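Local atomic coordinates of ssDNA binding protein (Aeropyrum pernix, PDB entry 4PSN), a protein that probably binds single-stranded DNA, entrapping it in a tunnel system formed between the subunits of its assembly. Residues 120-128 / 139-148; 131-139 / 149-157. One frame throughout, in Å; residues are numbered along the deposited sequence.

Contact 1 (120-128 / 139-148); sequences EEIRFTVEK and YRIMYRGSDV
The antiparallel hairpin of strands 125-131 and 137-143, at one border of the six-stranded sheet of the C-terminal domain, pairs Thr125 with Met142 and Glu127 with Arg140 through two backbone hydrogen bonds each. The bond from Met142 N to Thr125 O is straightest, at 172°. On the Val126 face, Val126 CG2 lies 4.1 Å from CD1 of the Tyr139 ring, and Lys128 CA comes within 3.6 Å of Tyr139 CD1; helix 186-198 covers part of this side, and its Asp187 binds both Tyr139 OH and Lys128 NZ. Nearer the N-terminal end, Phe124 CD1 touches Ile141 CG2 at 3.7 Å, while Met142 O sits at the phenyl edge. Tyr143, whose CG stands anti to the backbone N (chi1 -173°), carries its ring across the Ile122 side chain, roughly perpendicularly: Ile122 CG2 meets Tyr143 CE1 at 3.4 Å, Arg123 O lies in the plane at the edge, and OH reaches Glu56 of the second subunit. On the other face Thr125 OG1 rests on selenomethionine CG of Met142, and one water links that hydroxyl to Gly145 N. The Val126 face is thus partly helix-covered, whereas the Thr125 face mixes polar groups with Met142.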
loop_
_atom_site.group_PDB
_atom_site.type_symbol
_atom_site.label_atom_id
_atom_site.label_comp_id
_atom_site.label_asym_id
_atom_site.label_seq_id
_atom_site.Cartn_x
_atom_site.Cartn_y
_atom_site.Cartn_z
ATOM N N GLU C 120 -25.958 -22.112 -3.859
ATOM C CA GLU C 120 -27.202 -21.365 -3.944
ATOM C C GLU C 120 -27.114 -20.100 -4.801
ATOM O O GLU C 120 -26.257 -19.247 -4.610
ATOM C CB GLU C 120 -27.721 -21.026 -2.552
ATOM C CG GLU C 120 -29.196 -20.683 -2.529
ATOM C CD GLU C 120 -29.678 -20.261 -1.158
ATOM O OE1 GLU C 120 -28.898 -20.383 -0.189
ATOM O OE2 GLU C 120 -30.840 -19.806 -1.053
ATOM N N GLU C 121 -28.040 -20.000 -5.740
ATOM C CA GLU C 121 -28.218 -18.822 -6.570
ATOM C C GLU C 121 -28.587 -17.620 -5.693
ATOM O O GLU C 121 -29.334 -17.768 -4.724
ATOM C CB GLU C 121 -29.338 -19.132 -7.557
ATOM C CG GLU C 121 -29.668 -18.070 -8.562
ATOM C CD GLU C 121 -30.698 -18.566 -9.556
ATOM O OE1 GLU C 121 -31.906 -18.300 -9.357
ATOM O OE2 GLU C 121 -30.295 -19.228 -10.537
ATOM N N ILE C 122 -28.035 -16.443 -5.990
ATOM C CA ILE C 122 -28.423 -15.239 -5.247
ATOM C C ILE C 122 -29.852 -14.850 -5.663
ATOM O O ILE C 122 -30.147 -14.759 -6.853
ATOM C CB ILE C 122 -27.506 -14.033 -5.551
ATOM C CG1 ILE C 122 -26.042 -14.381 -5.279
ATOM C CG2 ILE C 122 -27.946 -12.816 -4.707
ATOM C CD1 ILE C 122 -25.058 -13.349 -5.805
ATOM N N ARG C 123 -30.732 -14.633 -4.694
ATOM C CA ARG C 123 -32.113 -14.270 -5.014
ATOM C C ARG C 123 -32.316 -12.762 -4.964
ATOM O O ARG C 123 -32.287 -12.174 -3.897
ATOM C CB ARG C 123 -33.103 -14.945 -4.056
ATOM C CG ARG C 123 -34.562 -14.822 -4.515
ATOM C CD ARG C 123 -34.895 -15.750 -5.660
ATOM N NE ARG C 123 -36.149 -15.353 -6.315
ATOM C CZ ARG C 123 -36.587 -15.851 -7.463
ATOM N NH1 ARG C 123 -35.861 -16.770 -8.103
ATOM N NH2 ARG C 123 -37.734 -15.412 -7.992
ATOM N N PHE C 124 -32.544 -12.153 -6.123
ATOM C CA PHE C 124 -32.813 -10.732 -6.210
ATOM C C PHE C 124 -34.310 -10.513 -6.410
ATOM O O PHE C 124 -35.019 -11.395 -6.907
ATOM C CB PHE C 124 -32.042 -10.109 -7.395
ATOM C CG PHE C 124 -30.530 -10.168 -7.244
ATOM C CD1 PHE C 124 -29.871 -9.307 -6.373
ATOM C CD2 PHE C 124 -29.773 -11.081 -7.974
ATOM C CE1 PHE C 124 -28.482 -9.340 -6.231
ATOM C CE2 PHE C 124 -28.378 -11.134 -7.827
ATOM C CZ PHE C 124 -27.734 -10.261 -6.952
ATOM N N THR C 125 -34.787 -9.338 -6.015
ATOM C CA THR C 125 -36.135 -8.887 -6.365
ATOM C C THR C 125 -36.000 -7.573 -7.151
ATOM O O THR C 125 -34.925 -7.003 -7.213
ATOM C CB THR C 125 -37.004 -8.684 -5.112
ATOM O OG1 THR C 125 -36.437 -7.655 -4.288
ATOM C CG2 THR C 125 -37.110 -9.998 -4.295
ATOM N N VAL C 126 -37.073 -7.097 -7.761
ATOM C CA VAL C 126 -37.000 -5.880 -8.561
ATOM C C VAL C 126 -38.238 -5.047 -8.345
ATOM O O VAL C 126 -39.271 -5.551 -7.889
ATOM C CB VAL C 126 -36.905 -6.162 -10.086
ATOM C CG1 VAL C 126 -35.636 -6.945 -10.428
ATOM C CG2 VAL C 126 -38.150 -6.876 -10.578
ATOM N N GLU C 127 -38.132 -3.770 -8.683
ATOM C CA GLU C 127 -39.294 -2.897 -8.715
ATOM C C GLU C 127 -39.122 -1.980 -9.911
ATOM O O GLU C 127 -38.035 -1.408 -10.099
ATOM C CB GLU C 127 -39.384 -2.083 -7.421
ATOM C CG GLU C 127 -40.789 -1.589 -7.100
ATOM C CD GLU C 127 -41.790 -2.730 -6.908
ATOM O OE1 GLU C 127 -42.632 -2.951 -7.811
ATOM O OE2 GLU C 127 -41.735 -3.403 -5.852
ATOM N N LYS C 128 -40.170 -1.862 -10.722
ATOM C CA LYS C 128 -40.151 -0.986 -11.882
ATOM C C LYS C 128 -39.958 0.469 -11.454
ATOM O O LYS C 128 -40.608 0.948 -10.518
ATOM C CB LYS C 128 -41.433 -1.141 -12.714
ATOM C CG LYS C 128 -41.471 -0.243 -13.955
ATOM C CD LYS C 128 -42.491 -0.722 -14.985
ATOM C CE LYS C 128 -43.817 -1.107 -14.347
ATOM N NZ LYS C 128 -44.847 -1.522 -15.359
ATOM N N TYR C 139 -35.675 -1.076 -14.093
ATOM C CA TYR C 139 -36.034 -1.660 -12.805
ATOM C C TYR C 139 -34.917 -1.431 -11.819
ATOM O O TYR C 139 -33.734 -1.515 -12.171
ATOM C CB TYR C 139 -36.236 -3.181 -12.920
ATOM C CG TYR C 139 -37.333 -3.571 -13.852
ATOM C CD1 TYR C 139 -38.609 -3.876 -13.378
ATOM C CD2 TYR C 139 -37.102 -3.627 -15.209
ATOM C CE1 TYR C 139 -39.621 -4.229 -14.239
ATOM C CE2 TYR C 139 -38.091 -3.975 -16.066
ATOM C CZ TYR C 139 -39.353 -4.269 -15.585
ATOM O OH TYR C 139 -40.335 -4.618 -16.475
ATOM N N ARG C 140 -35.288 -1.140 -10.578
ATOM C CA ARG C 140 -34.342 -1.243 -9.477
ATOM C C ARG C 140 -34.197 -2.704 -9.049
ATOM O O ARG C 140 -35.174 -3.458 -9.032
ATOM C CB ARG C 140 -34.823 -0.431 -8.270
ATOM C CG ARG C 140 -34.597 1.073 -8.373
ATOM C CD ARG C 140 -34.857 1.745 -7.019
ATOM N NE ARG C 140 -35.915 1.056 -6.277
ATOM C CZ ARG C 140 -37.207 1.377 -6.328
ATOM N NH1 ARG C 140 -37.613 2.393 -7.083
ATOM N NH2 ARG C 140 -38.103 0.683 -5.621
ATOM N N ILE C 141 -32.978 -3.098 -8.710
ATOM C CA ILE C 141 -32.726 -4.430 -8.173
ATOM C C ILE C 141 -32.466 -4.316 -6.677
ATOM O O ILE C 141 -31.753 -3.425 -6.237
ATOM C CB ILE C 141 -31.518 -5.081 -8.849
ATOM C CG1 ILE C 141 -31.711 -5.118 -10.372
ATOM C CG2 ILE C 141 -31.320 -6.497 -8.338
ATOM C CD1 ILE C 141 -30.480 -5.627 -11.127
HETATM N N MSE C 142 -33.056 -5.223 -5.903
HETATM C CA MSE C 142 -32.891 -5.265 -4.466
HETATM C C MSE C 142 -32.362 -6.609 -4.004
HETATM O O MSE C 142 -32.628 -7.637 -4.617
HETATM C CB MSE C 142 -34.261 -5.087 -3.838
HETATM C CG MSE C 142 -35.263 -4.723 -4.876
HETATM SE SE MSE C 142 -35.759 -2.896 -4.635
HETATM C CE MSE C 142 -37.002 -3.250 -3.210
ATOM N N TYR C 143 -31.643 -6.579 -2.893
ATOM C CA TYR C 143 -31.163 -7.761 -2.210
ATOM C C TYR C 143 -31.411 -7.477 -0.722
ATOM O O TYR C 143 -31.047 -6.410 -0.222
ATOM C CB TYR C 143 -29.662 -7.982 -2.474
ATOM C CG TYR C 143 -29.198 -9.302 -1.913
ATOM C CD1 TYR C 143 -29.780 -10.485 -2.352
ATOM C CD2 TYR C 143 -28.230 -9.372 -0.908
ATOM C CE1 TYR C 143 -29.400 -11.700 -1.838
ATOM C CE2 TYR C 143 -27.834 -10.608 -0.378
ATOM C CZ TYR C 143 -28.430 -11.766 -0.862
ATOM O OH TYR C 143 -28.092 -13.003 -0.386
ATOM N N ARG C 144 -32.060 -8.407 -0.027
ATOM C CA ARG C 144 -32.400 -8.196 1.385
ATOM C C ARG C 144 -33.258 -6.931 1.573
ATOM O O ARG C 144 -33.131 -6.242 2.575
ATOM C CB ARG C 144 -31.117 -8.105 2.252
ATOM C CG ARG C 144 -30.150 -9.272 2.072
ATOM C CD ARG C 144 -28.946 -9.212 3.024
ATOM N NE ARG C 144 -29.268 -9.619 4.399
ATOM C CZ ARG C 144 -29.405 -8.779 5.424
ATOM N NH1 ARG C 144 -29.690 -9.254 6.627
ATOM N NH2 ARG C 144 -29.262 -7.468 5.255
ATOM N N GLY C 145 -34.114 -6.619 0.605
ATOM C CA GLY C 145 -34.983 -5.451 0.701
ATOM C C GLY C 145 -34.337 -4.096 0.409
ATOM O O GLY C 145 -35.011 -3.075 0.363
ATOM N N SER C 146 -33.030 -4.080 0.190
ATOM C CA SER C 146 -32.297 -2.837 -0.011
ATOM C C SER C 146 -31.932 -2.655 -1.503
ATOM O O SER C 146 -31.688 -3.638 -2.196
ATOM C CB SER C 146 -31.034 -2.896 0.868
ATOM O OG SER C 146 -30.481 -1.623 1.075
ATOM N N ASP C 147 -31.890 -1.413 -1.988
ATOM C CA ASP C 147 -31.509 -1.124 -3.374
ATOM C C ASP C 147 -30.033 -1.461 -3.617
ATOM O O ASP C 147 -29.156 -0.938 -2.931
ATOM C CB ASP C 147 -31.760 0.352 -3.710
ATOM C CG ASP C 147 -33.230 0.743 -3.590
ATOM O OD1 ASP C 147 -34.085 -0.161 -3.589
ATOM O OD2 ASP C 147 -33.535 1.954 -3.504
ATOM N N VAL C 148 -29.739 -2.344 -4.567
ATOM C CA VAL C 148 -28.325 -2.690 -4.797
ATOM C C VAL C 148 -27.956 -2.540 -6.281
ATOM O O VAL C 148 -26.800 -2.723 -6.664
ATOM C CB VAL C 148 -27.994 -4.136 -4.328
ATOM C CG1 VAL C 148 -28.139 -4.284 -2.792
ATOM C CG2 VAL C 148 -28.877 -5.152 -5.087
HETATM O O HOH W 1 -33.393 -10.732 -1.917
HETATM O O HOH W 2 -34.960 -8.150 -2.038
#

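Contact 2 (131-139 / 149-157); sequences ETDVGDVVY and GALIVTPLN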
loop_
_atom_site.group_PDB
_atom_site.type_symbol
_atom_site.label_atom_id
_atom_site.label_comp_id
_atom_site.label_asym_id
_atom_site.label_seq_id
_atom_site.Cartn_x
_atom_site.Cartn_y
_atom_site.Cartn_z
ATOM N N GLU C 131 -39.896 4.271 -17.614
ATOM C CA GLU C 131 -39.458 4.068 -18.987
ATOM C C GLU C 131 -38.565 5.213 -19.444
ATOM O O GLU C 131 -38.741 6.359 -19.030
ATOM C CB GLU C 131 -40.662 3.958 -19.920
ATOM C CG GLU C 131 -41.436 2.662 -19.766
ATOM C CD GLU C 131 -42.529 2.497 -20.816
ATOM O OE1 GLU C 131 -42.543 3.281 -21.796
ATOM O OE2 GLU C 131 -43.371 1.582 -20.656
ATOM N N THR C 132 -37.602 4.897 -20.298
ATOM C CA THR C 132 -36.751 5.919 -20.889
ATOM C C THR C 132 -37.463 6.566 -22.064
ATOM O O THR C 132 -38.509 6.096 -22.515
ATOM C CB THR C 132 -35.480 5.315 -21.451
ATOM O OG1 THR C 132 -35.826 4.537 -22.607
ATOM C CG2 THR C 132 -34.777 4.458 -20.394
ATOM N N ASP C 133 -36.870 7.628 -22.593
ATOM C CA ASP C 133 -37.491 8.363 -23.687
ATOM C C ASP C 133 -37.721 7.472 -24.907
ATOM O O ASP C 133 -38.660 7.685 -25.663
ATOM C CB ASP C 133 -36.646 9.587 -24.066
ATOM C CG ASP C 133 -36.404 10.530 -22.887
ATOM O OD1 ASP C 133 -36.339 11.758 -23.110
ATOM O OD2 ASP C 133 -36.266 10.050 -21.741
ATOM N N VAL C 134 -36.861 6.480 -25.106
ATOM C CA VAL C 134 -36.999 5.615 -26.272
ATOM C C VAL C 134 -37.764 4.334 -25.948
ATOM O O VAL C 134 -37.819 3.420 -26.763
ATOM C CB VAL C 134 -35.627 5.288 -26.893
ATOM C CG1 VAL C 134 -34.942 6.570 -27.332
ATOM C CG2 VAL C 134 -34.752 4.556 -25.897
ATOM N N GLY C 135 -38.341 4.269 -24.748
ATOM C CA GLY C 135 -39.170 3.139 -24.353
ATOM C C GLY C 135 -38.499 1.904 -23.750
ATOM O O GLY C 135 -39.115 0.837 -23.710
ATOM N N ASP C 136 -37.253 2.022 -23.289
ATOM C CA ASP C 136 -36.659 0.945 -22.503
ATOM C C ASP C 136 -37.362 0.958 -21.150
ATOM O O ASP C 136 -37.823 2.004 -20.705
ATOM C CB ASP C 136 -35.156 1.158 -22.239
ATOM C CG ASP C 136 -34.376 1.556 -23.477
ATOM O OD1 ASP C 136 -33.911 0.663 -24.210
ATOM O OD2 ASP C 136 -34.191 2.768 -23.694
ATOM N N VAL C 137 -37.409 -0.188 -20.479
ATOM C CA VAL C 137 -37.978 -0.258 -19.136
ATOM C C VAL C 137 -36.860 -0.422 -18.097
ATOM O O VAL C 137 -35.992 -1.281 -18.239
ATOM C CB VAL C 137 -38.972 -1.418 -19.008
ATOM C CG1 VAL C 137 -39.721 -1.325 -17.664
ATOM C CG2 VAL C 137 -39.943 -1.383 -20.172
ATOM N N VAL C 138 -36.895 0.399 -17.053
ATOM C CA VAL C 138 -35.863 0.379 -16.019
ATOM C C VAL C 138 -36.402 -0.134 -14.684
ATOM O O VAL C 138 -37.453 0.310 -14.220
ATOM C CB VAL C 138 -35.228 1.774 -15.830
ATOM C CG1 VAL C 138 -34.340 1.813 -14.585
ATOM C CG2 VAL C 138 -34.428 2.148 -17.073
ATOM N N TYR C 139 -35.675 -1.076 -14.093
ATOM C CA TYR C 139 -36.034 -1.660 -12.805
ATOM C C TYR C 139 -34.917 -1.431 -11.819
ATOM O O TYR C 139 -33.734 -1.515 -12.171
ATOM C CB TYR C 139 -36.236 -3.181 -12.920
ATOM C CG TYR C 139 -37.333 -3.571 -13.852
ATOM C CD1 TYR C 139 -38.609 -3.876 -13.378
ATOM C CD2 TYR C 139 -37.102 -3.627 -15.209
ATOM C CE1 TYR C 139 -39.621 -4.229 -14.239
ATOM C CE2 TYR C 139 -38.091 -3.975 -16.066
ATOM C CZ TYR C 139 -39.353 -4.269 -15.585
ATOM O OH TYR C 139 -40.335 -4.618 -16.475
ATOM N N GLY C 149 -28.921 -2.190 -7.118
ATOM C CA GLY C 149 -28.621 -2.158 -8.543
ATOM C C GLY C 149 -29.758 -1.753 -9.451
ATOM O O GLY C 149 -30.781 -1.247 -9.006
ATOM N N ALA C 150 -29.574 -1.983 -10.747
ATOM C CA ALA C 150 -30.572 -1.610 -11.734
ATOM C C ALA C 150 -30.441 -2.477 -12.966
ATOM O O ALA C 150 -29.367 -3.004 -13.260
ATOM C CB ALA C 150 -30.435 -0.129 -12.128
ATOM N N LEU C 151 -31.536 -2.574 -13.703
ATOM C CA LEU C 151 -31.591 -3.420 -14.866
ATOM C C LEU C 151 -32.309 -2.600 -15.903
ATOM O O LEU C 151 -33.215 -1.861 -15.565
ATOM C CB LEU C 151 -32.442 -4.627 -14.505
ATOM C CG LEU C 151 -32.590 -5.711 -15.539
ATOM C CD1 LEU C 151 -31.709 -6.858 -15.124
ATOM C CD2 LEU C 151 -34.031 -6.137 -15.591
ATOM N N ILE C 152 -31.924 -2.729 -17.163
ATOM C CA ILE C 152 -32.660 -2.048 -18.212
ATOM C C ILE C 152 -33.060 -3.040 -19.287
ATOM O O ILE C 152 -32.263 -3.863 -19.727
ATOM C CB ILE C 152 -31.855 -0.865 -18.809
ATOM C CG1 ILE C 152 -32.647 -0.186 -19.933
ATOM C CG2 ILE C 152 -30.474 -1.331 -19.311
ATOM C CD1 ILE C 152 -32.066 1.193 -20.291
ATOM N N VAL C 153 -34.312 -2.963 -19.702
ATOM C CA VAL C 153 -34.856 -3.906 -20.659
ATOM C C VAL C 153 -35.332 -3.186 -21.913
ATOM O O VAL C 153 -36.155 -2.264 -21.846
ATOM C CB VAL C 153 -36.055 -4.658 -20.042
ATOM C CG1 VAL C 153 -36.687 -5.612 -21.083
ATOM C CG2 VAL C 153 -35.587 -5.434 -18.819
ATOM N N THR C 154 -34.825 -3.608 -23.063
ATOM C CA THR C 154 -35.245 -3.003 -24.323
ATOM C C THR C 154 -36.114 -3.984 -25.101
ATOM O O THR C 154 -35.626 -4.996 -25.582
ATOM C CB THR C 154 -34.029 -2.618 -25.212
ATOM O OG1 THR C 154 -33.101 -1.827 -24.460
ATOM C CG2 THR C 154 -34.490 -1.831 -26.447
ATOM N N PRO C 155 -37.406 -3.693 -25.217
ATOM C CA PRO C 155 -38.290 -4.612 -25.936
ATOM C C PRO C 155 -37.950 -4.612 -27.420
ATOM O O PRO C 155 -37.741 -3.560 -28.026
ATOM C CB PRO C 155 -39.690 -4.021 -25.693
ATOM C CG PRO C 155 -39.527 -3.143 -24.468
ATOM C CD PRO C 155 -38.143 -2.596 -24.567
ATOM N N LEU C 156 -37.833 -5.795 -27.994
ATOM C CA LEU C 156 -37.643 -5.888 -29.429
ATOM C C LEU C 156 -38.982 -6.335 -30.002
ATOM O O LEU C 156 -40.006 -5.715 -29.744
ATOM C CB LEU C 156 -36.530 -6.879 -29.753
ATOM C CG LEU C 156 -35.193 -6.540 -29.078
ATOM C CD1 LEU C 156 -34.194 -7.691 -29.174
ATOM C CD2 LEU C 156 -34.609 -5.247 -29.644
ATOM N N ASN C 157 -38.989 -7.421 -30.753
ATOM C CA ASN C 157 -40.241 -7.927 -31.320
ATOM C C ASN C 157 -40.370 -9.384 -30.902
ATOM O O ASN C 157 -39.802 -10.259 -31.538
ATOM C CB ASN C 157 -40.232 -7.749 -32.854
ATOM C CG ASN C 157 -41.521 -8.252 -33.530
ATOM O OD1 ASN C 157 -42.509 -8.577 -32.868
ATOM N ND2 ASN C 157 -41.496 -8.333 -34.862
#
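Strands 137-143 and 146-155 form the next antiparallel hairpin of the sheet, joined here by two hydrogen-bonded pairs, Val137 with Val153 and Tyr139 with Leu151, on either side of the non-hydrogen-bonded pair Val138 and Ile152. Its tightly packed part is the strand body. Val137 N gives a 2.8 Å bond to Val153 O, and Tyr139 N points at Leu151 O with a nearly straight 174° at the hydrogen. On one face the CD2-CE2 side of the Tyr139 ring packs against strand 146-155: CD2 lies 4.0 Å from Leu151 CD2, and CE2 is equally near Val153 CG2. Ile186 of helix 186-198 packs on Tyr139 and Val153. On the opposite face Val138 CG2 meets Ile152 CG1 at 4.1 Å, and Ile216 of helix 206-218 packs on both residues.

Toward the type I turn Thr132-Gly135 the contact thins out. Gly135 meets the other strand only through its carbonyl O, 3.7 Å from Pro155 CD. Between these two regions Ile152 sends CG1 anti to its own N (chi1 179°), which lays CD1 against Asp136 CB at 3.7 Å. Asp136 OD2, whose place in the model is less sure, is in a salt bridge with Arg176 of the third subunit. Beside the carboxylate, pointing the same way, Thr154 OG1 donates to Asp136 OD1 at 2.6 Å, and OD1 receives the bond on its anti lone pair.

How the contacts relate
Contacts 1 and 2 are successive hairpins of one antiparallel sheet, with strand 137-143 in the middle; their centres lie about 17 Å apart. Tyr139 belongs to both, its ring placed between Val126 and Lys128 of contact 1 and Leu151 and Val153 of contact 2. The backbone joins them at Ile141 N, 2.9 Å from Gly149 O, a probable hydrogen bond; among side chains, Lys128 CD packs 3.9 Å from Val137 CG1. They face different neighbours, contact 1 meeting the second subunit through Tyr143 and contact 2 the third through Asp136. A bound imidazole, probably from the crystallisation liquor, sits about 5 Å from the Ile152 side chain in contact 2.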